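PDB 6Z16: multisubunit Na+/H+ antiporter, A subunit from Anoxybacillus flavithermus, which probably exchanges sodium ions for protons across the cell membrane as one subunit of a multisubunit CPA3-family antiporter. Local coordinates for residues 396-410 with 471-484. Residues are numbered along the deposited sequence; the frame is centred on the assembly and turned at random.
Sequences IRRLGGLMTIMPITF and VSRTFFGTYKPHVL
Two backbone hydrogen bonds join the loop of 396-410 to that of 471-484: Gly401 N donates to Thr478 O (2.7 Å, 159° at the hydrogen) and Leu402 N to Phe475 O (2.8 Å). Phe475 O also receives a CA-H...O contact from Gly401 CA, at 3.3 Å. Where helix 451-472 ends, Val471 O accepts from both Thr474 N and Phe475 N. The Lys480 chain, extended until it bends at chi4 (68°), brings NZ to Arg398 O in a weak bond of 3.5 Å. Arg398 runs alongside Val483 in the opposite sense, while its NH2 is satisfied by Thr391 O. The guanidinium of Arg473 lies with one face against Ile396 CG1, and Thr474 OG1 is hydrogen-bonded to Leu470 O in the last turn of helix 451-472. Apolar packing gathers round the Phe475 ring: the edge of Phe410 meets its face in a T-shaped pair, planes 69° apart, with Phe410 CD1 3.4 Å from Phe475 CG, and Phe410 CA lies over the same ring. Leu402 CB packs 3.7 Å from Phe475 CD1. With an alanine here in place of Phe475, the Phe410 edge would probably lose its aromatic partner and a gap would open beside Leu402. The contact thus joins the loop leading into helix 407-421, part of the NADH:quinone oxidoreductase/Mrp antiporter membrane family region, to the loop leaving helix 451-472; Phe475 also touches Ala413 of helix 407-421, Leu402 rests on Val387 of helix 360-391, and Ile396 and Thr474 both reach Leu323 of helix 323-347.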
# COMPACT_ATOMS: atom_id res chain seq x y z
N ILE A 396 52.29 -2.58 108.06
CA ILE A 396 52.98 -3.11 109.23
C ILE A 396 53.42 -2.02 110.19
O ILE A 396 53.79 -2.31 111.33
CB ILE A 396 54.18 -3.96 108.75
CG1 ILE A 396 54.54 -5.04 109.76
CG2 ILE A 396 55.36 -3.08 108.42
CD1 ILE A 396 53.53 -6.13 109.85
N ARG A 397 53.36 -0.76 109.77
CA ARG A 397 53.97 0.34 110.50
C ARG A 397 52.97 1.15 111.32
O ARG A 397 53.38 2.06 112.04
CB ARG A 397 54.71 1.26 109.54
CG ARG A 397 55.91 0.62 108.86
CD ARG A 397 56.62 1.60 107.94
NE ARG A 397 55.83 1.90 106.75
CZ ARG A 397 55.28 3.09 106.50
NH1 ARG A 397 55.44 4.09 107.36
NH2 ARG A 397 54.58 3.28 105.39
N ARG A 398 51.68 0.84 111.23
CA ARG A 398 50.69 1.53 112.04
C ARG A 398 50.09 0.65 113.12
O ARG A 398 49.78 1.15 114.21
CB ARG A 398 49.57 2.11 111.17
CG ARG A 398 48.70 3.14 111.90
CD ARG A 398 47.57 3.77 111.07
NE ARG A 398 46.44 2.88 110.79
CZ ARG A 398 45.47 2.60 111.65
NH1 ARG A 398 45.49 3.10 112.88
NH2 ARG A 398 44.47 1.80 111.30
N LEU A 399 49.92 -0.65 112.87
CA LEU A 399 49.33 -1.54 113.86
C LEU A 399 50.42 -2.14 114.75
O LEU A 399 51.44 -2.63 114.25
CB LEU A 399 48.50 -2.63 113.17
CG LEU A 399 49.04 -3.59 112.12
CD1 LEU A 399 49.56 -4.87 112.72
CD2 LEU A 399 47.97 -3.90 111.10
N GLY A 400 50.21 -2.07 116.06
CA GLY A 400 51.22 -2.47 117.02
C GLY A 400 50.83 -3.60 117.94
O GLY A 400 50.76 -4.76 117.52
N GLY A 401 50.59 -3.29 119.21
CA GLY A 401 50.30 -4.30 120.20
C GLY A 401 48.88 -4.83 120.13
O GLY A 401 47.94 -4.13 120.51
N LEU A 402 48.72 -6.06 119.66
CA LEU A 402 47.40 -6.67 119.50
C LEU A 402 47.36 -8.08 120.08
O LEU A 402 46.59 -8.92 119.62
CB LEU A 402 46.98 -6.68 118.03
CG LEU A 402 46.72 -5.33 117.36
CD1 LEU A 402 46.45 -5.52 115.88
CD2 LEU A 402 45.56 -4.61 118.02
N MET A 403 48.18 -8.35 121.10
CA MET A 403 48.12 -9.63 121.79
C MET A 403 46.95 -9.67 122.77
O MET A 403 46.04 -10.49 122.63
CB MET A 403 49.42 -9.90 122.54
CG MET A 403 49.40 -11.21 123.29
SD MET A 403 50.87 -11.48 124.27
CE MET A 403 52.06 -11.78 122.98
N THR A 404 46.96 -8.78 123.76
CA THR A 404 45.91 -8.71 124.76
C THR A 404 44.66 -8.00 124.26
O THR A 404 43.70 -7.85 125.02
CB THR A 404 46.42 -8.01 126.02
OG1 THR A 404 46.81 -6.67 125.68
CG2 THR A 404 47.62 -8.75 126.58
N ILE A 405 44.65 -7.56 123.00
CA ILE A 405 43.46 -7.02 122.38
C ILE A 405 42.73 -8.10 121.58
O ILE A 405 41.50 -8.18 121.62
CB ILE A 405 43.85 -5.83 121.49
CG1 ILE A 405 44.63 -4.79 122.30
CG2 ILE A 405 42.64 -5.18 120.88
CD1 ILE A 405 43.86 -4.21 123.45
N MET A 406 43.47 -8.96 120.88
CA MET A 406 42.90 -9.96 119.98
C MET A 406 43.59 -11.30 120.21
O MET A 406 44.48 -11.69 119.44
CB MET A 406 43.09 -9.54 118.52
CG MET A 406 42.47 -8.23 118.12
SD MET A 406 42.85 -7.85 116.41
CE MET A 406 42.33 -6.15 116.34
N PRO A 407 43.20 -12.04 121.25
CA PRO A 407 43.97 -13.24 121.62
C PRO A 407 43.77 -14.45 120.71
O PRO A 407 44.73 -15.19 120.47
CB PRO A 407 43.47 -13.53 123.04
CG PRO A 407 42.11 -12.96 123.08
CD PRO A 407 42.13 -11.75 122.21
N ILE A 408 42.55 -14.65 120.20
CA ILE A 408 42.24 -15.88 119.48
C ILE A 408 42.91 -15.88 118.11
O ILE A 408 43.55 -16.87 117.71
CB ILE A 408 40.71 -16.05 119.35
CG1 ILE A 408 40.05 -16.03 120.73
CG2 ILE A 408 40.37 -17.32 118.61
CD1 ILE A 408 40.47 -17.16 121.62
N THR A 409 42.80 -14.77 117.38
CA THR A 409 43.47 -14.67 116.10
C THR A 409 44.98 -14.57 116.25
O THR A 409 45.70 -14.97 115.34
CB THR A 409 42.89 -13.50 115.30
OG1 THR A 409 43.43 -13.50 113.97
CG2 THR A 409 43.18 -12.17 115.96
N PHE A 410 45.47 -14.10 117.41
CA PHE A 410 46.90 -14.19 117.71
C PHE A 410 47.34 -15.64 117.85
O PHE A 410 48.43 -16.00 117.38
CB PHE A 410 47.24 -13.41 118.97
CG PHE A 410 48.63 -13.65 119.47
CD1 PHE A 410 49.72 -13.18 118.75
CD2 PHE A 410 48.85 -14.35 120.64
CE1 PHE A 410 51.00 -13.40 119.20
CE2 PHE A 410 50.13 -14.57 121.09
CZ PHE A 410 51.21 -14.10 120.37
N VAL A 471 54.87 -11.99 112.84
CA VAL A 471 54.24 -11.99 114.16
C VAL A 471 54.84 -10.89 115.01
O VAL A 471 54.11 -10.11 115.64
CB VAL A 471 54.38 -13.37 114.82
CG1 VAL A 471 53.89 -13.33 116.24
CG2 VAL A 471 53.58 -14.37 114.04
N SER A 472 56.14 -10.67 114.87
CA SER A 472 56.77 -9.76 115.79
C SER A 472 56.56 -8.32 115.39
O SER A 472 56.98 -7.42 116.12
CB SER A 472 58.26 -10.07 115.92
OG SER A 472 58.89 -9.15 116.81
N ARG A 473 55.91 -8.06 114.25
CA ARG A 473 55.50 -6.70 113.96
C ARG A 473 54.00 -6.62 113.70
O ARG A 473 53.53 -5.62 113.15
CB ARG A 473 56.33 -6.12 112.81
CG ARG A 473 57.80 -5.94 113.23
CD ARG A 473 58.76 -5.39 112.19
NE ARG A 473 58.55 -3.98 111.87
CZ ARG A 473 58.27 -3.54 110.65
NH1 ARG A 473 58.09 -2.24 110.45
NH2 ARG A 473 58.22 -4.39 109.63
N THR A 474 53.24 -7.64 114.11
CA THR A 474 51.78 -7.59 114.00
C THR A 474 51.10 -7.47 115.35
O THR A 474 50.15 -6.70 115.49
CB THR A 474 51.26 -8.83 113.28
OG1 THR A 474 51.96 -8.97 112.03
CG2 THR A 474 49.78 -8.72 112.98
N PHE A 475 51.58 -8.19 116.36
CA PHE A 475 50.91 -8.27 117.65
C PHE A 475 51.73 -7.75 118.82
O PHE A 475 51.14 -7.47 119.87
CB PHE A 475 50.52 -9.73 117.94
CG PHE A 475 49.56 -10.30 116.94
CD1 PHE A 475 48.21 -10.00 117.02
CD2 PHE A 475 50.00 -11.15 115.94
CE1 PHE A 475 47.32 -10.53 116.11
CE2 PHE A 475 49.12 -11.68 115.02
CZ PHE A 475 47.77 -11.37 115.11
N PHE A 476 53.04 -7.64 118.68
CA PHE A 476 53.89 -7.17 119.77
C PHE A 476 54.03 -5.65 119.72
O PHE A 476 53.48 -4.98 118.85
CB PHE A 476 55.26 -7.84 119.70
CG PHE A 476 55.23 -9.30 119.98
CD1 PHE A 476 55.25 -9.77 121.28
CD2 PHE A 476 55.19 -10.22 118.95
CE1 PHE A 476 55.24 -11.12 121.54
CE2 PHE A 476 55.18 -11.58 119.21
CZ PHE A 476 55.20 -12.02 120.50
N GLY A 477 54.79 -5.11 120.67
CA GLY A 477 55.02 -3.68 120.72
C GLY A 477 54.11 -2.99 121.72
O GLY A 477 54.11 -3.34 122.90
N THR A 478 53.34 -2.02 121.25
CA THR A 478 52.42 -1.29 122.11
C THR A 478 51.21 -0.85 121.30
O THR A 478 51.22 -0.84 120.07
CB THR A 478 53.10 -0.08 122.76
OG1 THR A 478 52.18 0.57 123.65
CG2 THR A 478 53.56 0.91 121.70
N TYR A 479 50.16 -0.48 122.03
CA TYR A 479 48.91 -0.05 121.42
C TYR A 479 48.95 1.44 121.14
O TYR A 479 49.46 2.22 121.96
CB TYR A 479 47.72 -0.38 122.32
CG TYR A 479 46.39 0.02 121.75
CD1 TYR A 479 45.79 -0.71 120.74
CD2 TYR A 479 45.73 1.15 122.22
CE1 TYR A 479 44.57 -0.34 120.21
CE2 TYR A 479 44.51 1.54 121.70
CZ TYR A 479 43.94 0.79 120.69
OH TYR A 479 42.72 1.17 120.17
N LYS A 480 48.40 1.84 120.00
CA LYS A 480 48.35 3.25 119.63
C LYS A 480 46.92 3.77 119.81
O LYS A 480 46.03 3.39 119.03
CB LYS A 480 48.82 3.45 118.19
CG LYS A 480 50.27 3.05 117.98
CD LYS A 480 50.73 3.29 116.56
CE LYS A 480 52.19 2.90 116.37
NZ LYS A 480 52.40 1.44 116.51
N PRO A 481 46.66 4.61 120.81
CA PRO A 481 45.28 5.05 121.07
C PRO A 481 44.87 6.28 120.28
O PRO A 481 43.87 6.92 120.61
CB PRO A 481 45.28 5.34 122.57
CG PRO A 481 46.67 5.78 122.84
CD PRO A 481 47.56 4.98 121.91
N HIS A 482 45.62 6.64 119.25
CA HIS A 482 45.31 7.86 118.50
C HIS A 482 44.99 7.63 117.04
O HIS A 482 44.05 8.25 116.52
CB HIS A 482 46.47 8.86 118.64
CG HIS A 482 47.81 8.32 118.23
ND1 HIS A 482 48.27 8.38 116.93
CD2 HIS A 482 48.78 7.72 118.95
CE1 HIS A 482 49.47 7.83 116.87
NE2 HIS A 482 49.81 7.43 118.08
N VAL A 483 45.71 6.75 116.34
CA VAL A 483 45.39 6.48 114.94
C VAL A 483 44.33 5.40 114.75
O VAL A 483 43.67 5.38 113.70
CB VAL A 483 46.64 6.10 114.13
CG1 VAL A 483 47.50 7.31 113.85
CG2 VAL A 483 47.45 5.07 114.88
N LEU A 484 44.15 4.50 115.71
CA LEU A 484 43.26 3.38 115.49
C LEU A 484 41.79 3.79 115.67
O LEU A 484 41.47 4.90 116.09
CB LEU A 484 43.61 2.21 116.42
CG LEU A 484 44.71 1.25 115.94
CD1 LEU A 484 46.11 1.80 116.11
CD2 LEU A 484 44.58 -0.12 116.61